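Local coordinates for insecticidal crystal protein Cry35Ab1 (Bacillus thuringiensis, PDB 4JP0) that forms one half of a binary insecticidal toxin which, together with its partner Cry34Ab1, acts on western corn rootworm larvae, probably at the midgut epithelium, at residues A[45-53]-A[196-204]; A[177-185]-A[268-279]. All coordinates share one frame; numbering follows the deposited sequence.

Contact 1 of 2, residues A[45-53]-A[196-204]; sequences LKWFLFPID and QIKTTPYYI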
# COMPACT_ATOMS: atom_id res chain seq x y z
N LEU A 45 23.45 17.71 -8.67
CA LEU A 45 23.86 16.53 -9.44
C LEU A 45 23.40 15.22 -8.80
O LEU A 45 23.81 14.15 -9.25
CB LEU A 45 25.40 16.45 -9.51
CG LEU A 45 26.18 17.69 -9.91
CD1 LEU A 45 27.69 17.43 -10.04
CD2 LEU A 45 25.63 18.22 -11.19
N LYS A 46 22.53 15.30 -7.78
CA LYS A 46 22.20 14.13 -6.97
C LYS A 46 20.83 13.63 -7.32
O LYS A 46 19.88 14.40 -7.28
CB LYS A 46 22.23 14.47 -5.47
CG LYS A 46 23.64 14.74 -4.93
CD LYS A 46 23.63 15.02 -3.43
CE LYS A 46 25.01 15.45 -2.94
NZ LYS A 46 25.08 15.52 -1.45
N TRP A 47 20.75 12.32 -7.60
CA TRP A 47 19.52 11.70 -8.06
C TRP A 47 19.18 10.47 -7.20
O TRP A 47 20.09 9.74 -6.76
CB TRP A 47 19.65 11.29 -9.55
CG TRP A 47 20.09 12.42 -10.34
CD1 TRP A 47 21.32 12.61 -10.91
CD2 TRP A 47 19.32 13.58 -10.64
NE1 TRP A 47 21.36 13.82 -11.54
CE2 TRP A 47 20.15 14.45 -11.36
CE3 TRP A 47 18.01 13.99 -10.33
CZ2 TRP A 47 19.71 15.73 -11.80
CZ3 TRP A 47 17.56 15.26 -10.77
CH2 TRP A 47 18.42 16.09 -11.51
N PHE A 48 17.89 10.29 -6.92
CA PHE A 48 17.45 9.12 -6.13
C PHE A 48 16.53 8.29 -6.98
O PHE A 48 15.57 8.82 -7.59
CB PHE A 48 16.72 9.58 -4.86
CG PHE A 48 16.66 8.54 -3.79
CD1 PHE A 48 17.57 8.56 -2.74
CD2 PHE A 48 15.68 7.55 -3.81
CE1 PHE A 48 17.53 7.61 -1.75
CE2 PHE A 48 15.64 6.57 -2.81
CZ PHE A 48 16.57 6.61 -1.78
N LEU A 49 16.84 7.00 -7.09
CA LEU A 49 16.02 6.11 -7.89
C LEU A 49 14.97 5.45 -7.03
O LEU A 49 15.30 4.93 -5.97
CB LEU A 49 16.89 4.99 -8.46
CG LEU A 49 18.04 5.37 -9.37
CD1 LEU A 49 18.64 4.09 -9.96
CD2 LEU A 49 17.53 6.29 -10.46
N PHE A 50 13.71 5.53 -7.43
CA PHE A 50 12.66 4.73 -6.77
C PHE A 50 12.16 3.65 -7.73
O PHE A 50 11.95 3.92 -8.92
CB PHE A 50 11.50 5.60 -6.35
CG PHE A 50 11.81 6.51 -5.18
CD1 PHE A 50 11.90 7.87 -5.35
CD2 PHE A 50 12.01 6.00 -3.91
CE1 PHE A 50 12.14 8.72 -4.27
CE2 PHE A 50 12.28 6.84 -2.83
CZ PHE A 50 12.33 8.20 -3.02
N PRO A 51 11.96 2.44 -7.24
CA PRO A 51 11.51 1.35 -8.09
C PRO A 51 9.97 1.36 -8.19
O PRO A 51 9.29 1.67 -7.21
CB PRO A 51 12.00 0.10 -7.34
CG PRO A 51 11.82 0.50 -5.85
CD PRO A 51 12.09 2.01 -5.82
N ILE A 52 9.47 1.01 -9.37
CA ILE A 52 8.04 0.85 -9.59
C ILE A 52 7.80 -0.46 -10.30
O ILE A 52 8.74 -1.24 -10.56
CB ILE A 52 7.46 2.05 -10.38
CG1 ILE A 52 8.15 2.24 -11.74
CG2 ILE A 52 7.55 3.35 -9.53
CD1 ILE A 52 7.47 3.34 -12.61
N ASP A 53 6.55 -0.76 -10.58
CA ASP A 53 6.24 -2.05 -11.16
C ASP A 53 6.95 -2.28 -12.51
O ASP A 53 7.36 -1.35 -13.19
CB ASP A 53 4.72 -2.22 -11.37
CG ASP A 53 3.92 -2.32 -10.05
OD1 ASP A 53 4.49 -2.63 -8.96
OD2 ASP A 53 2.67 -2.11 -10.05
N GLN A 196 11.80 15.46 3.73
CA GLN A 196 11.21 14.15 3.56
C GLN A 196 12.15 13.12 2.90
O GLN A 196 12.38 12.02 3.42
CB GLN A 196 9.92 14.29 2.72
CG GLN A 196 9.13 13.01 2.63
CD GLN A 196 7.98 13.09 1.66
OE1 GLN A 196 8.18 13.49 0.51
NE2 GLN A 196 6.77 12.70 2.10
N ILE A 197 12.67 13.46 1.74
CA ILE A 197 13.52 12.51 1.05
C ILE A 197 14.86 12.26 1.80
O ILE A 197 15.46 11.21 1.64
CB ILE A 197 13.76 12.93 -0.42
CG1 ILE A 197 14.15 11.69 -1.24
CG2 ILE A 197 14.84 14.02 -0.50
CD1 ILE A 197 13.97 11.88 -2.74
N LYS A 198 15.33 13.23 2.58
CA LYS A 198 16.58 13.08 3.30
C LYS A 198 16.45 12.24 4.55
O LYS A 198 17.43 11.59 4.96
CB LYS A 198 17.16 14.47 3.67
CG LYS A 198 17.82 15.09 2.49
CD LYS A 198 18.15 16.56 2.69
CE LYS A 198 19.29 16.78 3.62
NZ LYS A 198 19.18 18.15 4.24
N THR A 199 15.26 12.22 5.13
CA THR A 199 15.06 11.54 6.39
C THR A 199 14.16 10.33 6.31
O THR A 199 14.32 9.43 7.10
CB THR A 199 14.52 12.49 7.49
OG1 THR A 199 13.24 13.02 7.09
CG2 THR A 199 15.43 13.71 7.64
N THR A 200 13.23 10.30 5.37
CA THR A 200 12.32 9.19 5.30
C THR A 200 11.98 8.85 3.84
O THR A 200 10.89 8.92 3.46
CB THR A 200 11.03 9.41 6.18
OG1 THR A 200 10.13 8.35 5.96
CG2 THR A 200 10.36 10.69 5.84
N PRO A 201 12.99 8.54 3.04
CA PRO A 201 12.74 8.35 1.60
C PRO A 201 11.78 7.21 1.33
O PRO A 201 11.13 7.21 0.31
CB PRO A 201 14.14 8.04 1.02
CG PRO A 201 14.95 7.57 2.25
CD PRO A 201 14.43 8.42 3.37
N TYR A 202 11.75 6.22 2.23
CA TYR A 202 10.72 5.19 2.15
C TYR A 202 9.83 5.22 3.35
O TYR A 202 10.31 5.21 4.49
CB TYR A 202 11.32 3.79 2.01
CG TYR A 202 11.97 3.59 0.66
CD1 TYR A 202 13.32 3.92 0.45
CD2 TYR A 202 11.22 3.13 -0.42
CE1 TYR A 202 13.94 3.73 -0.82
CE2 TYR A 202 11.81 2.95 -1.67
CZ TYR A 202 13.16 3.25 -1.86
OH TYR A 202 13.68 3.09 -3.12
N TYR A 203 8.52 5.25 3.11
CA TYR A 203 7.55 5.14 4.21
C TYR A 203 7.19 3.68 4.39
O TYR A 203 7.30 2.89 3.44
CB TYR A 203 6.26 5.91 3.87
CG TYR A 203 6.37 7.42 4.09
CD1 TYR A 203 7.32 8.17 3.40
CD2 TYR A 203 5.50 8.09 4.99
CE1 TYR A 203 7.45 9.56 3.63
CE2 TYR A 203 5.59 9.41 5.20
CZ TYR A 203 6.57 10.17 4.51
OH TYR A 203 6.64 11.52 4.73
N ILE A 204 6.72 3.30 5.58
CA ILE A 204 6.26 1.95 5.85
C ILE A 204 4.74 1.91 5.82
O ILE A 204 4.06 2.65 6.53
CB ILE A 204 6.76 1.50 7.24
CG1 ILE A 204 8.28 1.48 7.26
CG2 ILE A 204 6.27 0.07 7.59
CD1 ILE A 204 8.85 1.38 8.71
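The hydroxyl of Tyr202 reaches strand 47-52 at the step from Phe50 to Pro51, where OH lies 3.3 Å from Pro51 CD and 3.4 Å from Phe50 CD2. Neither is a polar partner; the oxygen is hydrogen-bonded to the backbone carbonyl of Thr4, near the start of the chain, so its polarity is met while its near neighbours across the contact are mostly carbon. Behind the hydroxyl, on the same side chain, the ring of Tyr202 makes a T-shaped pair with Phe50. The CD2-CE2 edge of Phe50 is directed at one face of Tyr202, toward the rim, with centroids 5.3 Å apart and planes at 75°. The two side chains slide past each other in opposite directions. Phe50 CE2 also comes within 3.4 Å of Pro201 O, an approach oblique to the ring.

Phe48 swings its ring beside its carbonyl carbon (chi1 -160°), and lays CD2 over a face of Phe50. Its own edge receives Tyr202 CE1, 3.9 Å from Phe48 CE2. The Phe48 and Pro201 side chains cross at about a right angle, with Phe48 CZ 4.0 Å from Pro201 CB. From helix 193-199, Ile197 extends CD1 to the edge of Phe50, 4.0 Å from CE1, and to Phe48 CB. Pro182 and Ile184 pack against Phe50 as well.

No hydrogen bond joins the two segments. Strand 43-52, of the ricin B-type lectin beta-trefoil, and the helix-to-strand turn of the P42-type toxin region are held here by apolar and aromatic packing, so the fit probably depends on the relative orientation of the three rings as well as on burial of apolar surface.

Contact 2 of 2, residues A[177-185]-A[268-279]; sequences GWTLVPCIM and TDEIKTQLNEEL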
# COMPACT_ATOMS: atom_id res chain seq x y z
N GLY A 177 0.77 -7.82 6.34
CA GLY A 177 1.49 -7.31 5.17
C GLY A 177 2.26 -6.05 5.54
O GLY A 177 1.83 -5.30 6.41
N TRP A 178 3.39 -5.80 4.86
CA TRP A 178 4.26 -4.68 5.18
C TRP A 178 5.03 -4.39 3.90
O TRP A 178 5.50 -5.30 3.22
CB TRP A 178 5.21 -5.14 6.30
CG TRP A 178 6.20 -4.22 6.92
CD1 TRP A 178 6.13 -3.68 8.17
CD2 TRP A 178 7.49 -3.85 6.39
NE1 TRP A 178 7.27 -2.95 8.44
CE2 TRP A 178 8.12 -3.03 7.37
CE3 TRP A 178 8.16 -4.08 5.18
CZ2 TRP A 178 9.39 -2.49 7.19
CZ3 TRP A 178 9.43 -3.54 5.00
CH2 TRP A 178 10.03 -2.75 5.99
N THR A 179 5.15 -3.12 3.55
CA THR A 179 5.84 -2.81 2.30
C THR A 179 6.35 -1.37 2.36
O THR A 179 5.85 -0.58 3.12
CB THR A 179 4.92 -3.07 1.10
OG1 THR A 179 5.65 -3.01 -0.14
CG2 THR A 179 3.83 -2.00 0.99
N LEU A 180 7.38 -1.08 1.58
CA LEU A 180 8.01 0.24 1.61
C LEU A 180 7.50 1.09 0.45
O LEU A 180 7.50 0.63 -0.72
CB LEU A 180 9.51 0.10 1.48
CG LEU A 180 10.16 -0.56 2.70
CD1 LEU A 180 11.68 -0.63 2.53
CD2 LEU A 180 9.83 0.24 3.93
N VAL A 181 7.08 2.31 0.75
CA VAL A 181 6.52 3.17 -0.29
C VAL A 181 7.38 4.39 -0.51
O VAL A 181 7.65 5.13 0.41
CB VAL A 181 5.07 3.61 0.08
CG1 VAL A 181 4.47 4.59 -0.97
CG2 VAL A 181 4.21 2.36 0.25
N PRO A 182 7.82 4.59 -1.74
CA PRO A 182 8.59 5.79 -2.09
C PRO A 182 7.91 7.08 -1.58
O PRO A 182 6.71 7.29 -1.80
CB PRO A 182 8.56 5.76 -3.60
CG PRO A 182 8.61 4.26 -3.94
CD PRO A 182 7.63 3.69 -2.87
N CYS A 183 8.68 7.97 -0.97
CA CYS A 183 8.12 9.18 -0.40
C CYS A 183 7.46 10.05 -1.46
O CYS A 183 6.51 10.75 -1.15
CB CYS A 183 9.17 9.98 0.42
SG CYS A 183 10.58 10.53 -0.57
N ILE A 184 7.93 9.98 -2.71
CA ILE A 184 7.33 10.76 -3.78
C ILE A 184 5.87 10.39 -4.01
O ILE A 184 5.12 11.20 -4.55
CB ILE A 184 8.14 10.65 -5.11
CG1 ILE A 184 8.34 9.18 -5.50
CG2 ILE A 184 9.52 11.35 -4.94
CD1 ILE A 184 8.84 9.00 -6.96
N MET A 185 5.48 9.19 -3.61
CA MET A 185 4.11 8.71 -3.79
C MET A 185 3.26 8.99 -2.54
O MET A 185 2.09 8.58 -2.48
CB MET A 185 4.11 7.21 -4.05
CG MET A 185 4.83 6.83 -5.31
SD MET A 185 5.07 5.06 -5.44
CE MET A 185 6.29 5.01 -6.75
N THR A 268 -0.07 6.10 -5.97
CA THR A 268 0.69 4.86 -5.98
C THR A 268 0.30 3.93 -7.13
O THR A 268 0.56 2.72 -7.07
CB THR A 268 0.45 4.12 -4.64
OG1 THR A 268 -0.95 4.21 -4.31
CG2 THR A 268 1.15 4.83 -3.49
N ASP A 269 -0.30 4.48 -8.18
CA ASP A 269 -0.74 3.65 -9.28
C ASP A 269 0.36 2.79 -9.84
O ASP A 269 0.13 1.72 -10.28
CB ASP A 269 -1.39 4.42 -10.42
CG ASP A 269 -2.17 3.51 -11.33
OD1 ASP A 269 -3.14 2.94 -10.85
OD2 ASP A 269 -1.79 3.30 -12.47
N GLU A 270 1.57 3.30 -9.82
CA GLU A 270 2.67 2.60 -10.43
C GLU A 270 3.28 1.52 -9.56
O GLU A 270 4.25 0.87 -9.98
CB GLU A 270 3.75 3.56 -10.96
CG GLU A 270 3.33 4.29 -12.22
CD GLU A 270 4.14 5.56 -12.48
OE1 GLU A 270 4.86 6.03 -11.58
OE2 GLU A 270 4.03 6.11 -13.57
N ILE A 271 2.76 1.34 -8.34
CA ILE A 271 3.24 0.25 -7.51
C ILE A 271 2.08 -0.67 -7.12
O ILE A 271 2.16 -1.44 -6.15
CB ILE A 271 4.03 0.74 -6.24
CG1 ILE A 271 3.14 1.63 -5.36
CG2 ILE A 271 5.32 1.51 -6.68
CD1 ILE A 271 3.64 1.74 -3.91
N LYS A 272 0.99 -0.57 -7.84
CA LYS A 272 -0.17 -1.41 -7.51
C LYS A 272 0.08 -2.91 -7.44
O LYS A 272 -0.55 -3.62 -6.63
CB LYS A 272 -1.38 -1.14 -8.44
CG LYS A 272 -1.15 -1.55 -9.87
CD LYS A 272 -2.30 -1.06 -10.77
CE LYS A 272 -1.76 -0.56 -12.12
NZ LYS A 272 -2.84 -0.75 -13.14
N THR A 273 0.99 -3.42 -8.26
CA THR A 273 1.31 -4.85 -8.21
C THR A 273 2.03 -5.16 -6.90
O THR A 273 1.77 -6.19 -6.27
CB THR A 273 2.22 -5.22 -9.39
OG1 THR A 273 1.45 -5.16 -10.60
CG2 THR A 273 2.67 -6.67 -9.32
N GLN A 274 2.92 -4.27 -6.51
CA GLN A 274 3.66 -4.41 -5.26
C GLN A 274 2.69 -4.39 -4.08
O GLN A 274 2.80 -5.18 -3.14
CB GLN A 274 4.62 -3.24 -5.11
CG GLN A 274 5.31 -3.18 -3.73
CD GLN A 274 6.16 -1.93 -3.58
OE1 GLN A 274 6.58 -1.35 -4.59
NE2 GLN A 274 6.44 -1.54 -2.34
N LEU A 275 1.76 -3.45 -4.12
CA LEU A 275 0.77 -3.39 -3.06
C LEU A 275 -0.07 -4.66 -3.00
O LEU A 275 -0.35 -5.19 -1.94
CB LEU A 275 -0.12 -2.16 -3.22
CG LEU A 275 0.58 -0.81 -3.11
CD1 LEU A 275 -0.47 0.31 -3.21
CD2 LEU A 275 1.37 -0.69 -1.80
N ASN A 276 -0.52 -5.13 -4.15
CA ASN A 276 -1.38 -6.31 -4.18
C ASN A 276 -0.61 -7.49 -3.56
O ASN A 276 -1.11 -8.21 -2.69
CB ASN A 276 -1.74 -6.60 -5.65
CG ASN A 276 -2.35 -7.98 -5.86
OD1 ASN A 276 -1.79 -8.81 -6.57
ND2 ASN A 276 -3.52 -8.19 -5.31
N GLU A 277 0.62 -7.66 -4.00
CA GLU A 277 1.39 -8.79 -3.57
C GLU A 277 1.90 -8.71 -2.11
O GLU A 277 1.78 -9.69 -1.37
CB GLU A 277 2.55 -9.03 -4.55
CG GLU A 277 2.05 -9.40 -5.95
CD GLU A 277 3.16 -9.93 -6.84
OE1 GLU A 277 4.31 -10.14 -6.32
OE2 GLU A 277 2.86 -10.17 -8.03
N GLU A 278 2.45 -7.57 -1.71
CA GLU A 278 3.08 -7.43 -0.40
C GLU A 278 2.08 -7.11 0.71
O GLU A 278 2.31 -7.44 1.88
CB GLU A 278 4.25 -6.42 -0.47
CG GLU A 278 5.37 -6.90 -1.41
CD GLU A 278 6.55 -5.93 -1.53
OE1 GLU A 278 6.64 -5.00 -0.71
OE2 GLU A 278 7.40 -6.10 -2.45
N LEU A 279 0.96 -6.50 0.37
CA LEU A 279 -0.06 -6.28 1.39
C LEU A 279 -1.20 -7.29 1.32
O LEU A 279 -2.02 -7.35 2.23
CB LEU A 279 -0.60 -4.87 1.31
CG LEU A 279 0.45 -3.79 1.53
CD1 LEU A 279 -0.19 -2.43 1.48
CD2 LEU A 279 1.16 -4.01 2.89
O HOH W 1 4.30 -8.45 3.36
O HOH W 2 8.74 -3.14 0.24
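Thr179 gives up the most surface, and the helix meets it with four side chains. Its CB points at helix 272-279; OG1, anti to the backbone N, is placed to meet Gln274, while CG2 turns to the leucines. Gln274, extended beyond CG, donates from NE2 twice: to Thr179 OG1 at 2.8 Å, nearly straight at 172°, and to the backbone carbonyl Leu180 O at 2.9 Å. The second bond is bent (140°), and the donor stands well off the carbonyl plane. Thr179 OG1 and Glu278 OE1 are modelled implausibly close together, which leaves the places of both in some doubt. Thr179 CG2 lies 3.9 Å from Leu275 CD2 and 3.8 Å from Leu279 CD2.

Met185 is the second large contributor. Its extended side chain crosses Ile271 obliquely, bringing CE to 3.6 Å from Ile271 CG2, while SD lies alongside CG2 and CD1. Nearer the backbone, Met185 CB rests 3.8 Å from the methyl CG2 of Thr268, whose hydroxyl is occupied with Leu247 O. Val181 CG1 touches both Thr268 and Ile271.

At the other end, Gly177 brings its bare CA to within 3.4 Å of Glu278 O, and Leu279 CD2 packs on the backbone beside it. One water bridges strand and helix, accepting from Trp178 N and donating to Glu278 O. A second accepts from Leu180 N; its link to Glu278 OE1 is less certain.

The helix thus runs roughly antiparallel along strand 174-182, an outermost strand of the four-stranded sheet, at 150°. Gln274 and the waters supply hydrogen-bonding partners to backbone groups of Trp178 and Leu180, while methyl groups and the methionine thioether form an apolar seam along the interface.

In the fold
Contact 1 and contact 2 are neighbours, with centres 13 Å apart, and their segments alternate along the chain. Strand 174-182 of contact 2 and strand 202-221 of contact 1 are adjacent in the four-stranded sheet; Tyr203 O and Val181 N, 2.8 Å apart, probably form one of the hydrogen bonds between them. Just beyond the end of strand 43-52, Asp53 OD2 probably accepts from Thr273 N, also at 2.8 Å, near the start of the contact 2 helix. The ricin-type region therefore meets the P42-type toxin region through 196-204, through 268-279 and through the 182-185 end of segment 177-185, where Met185 packs on Ile52.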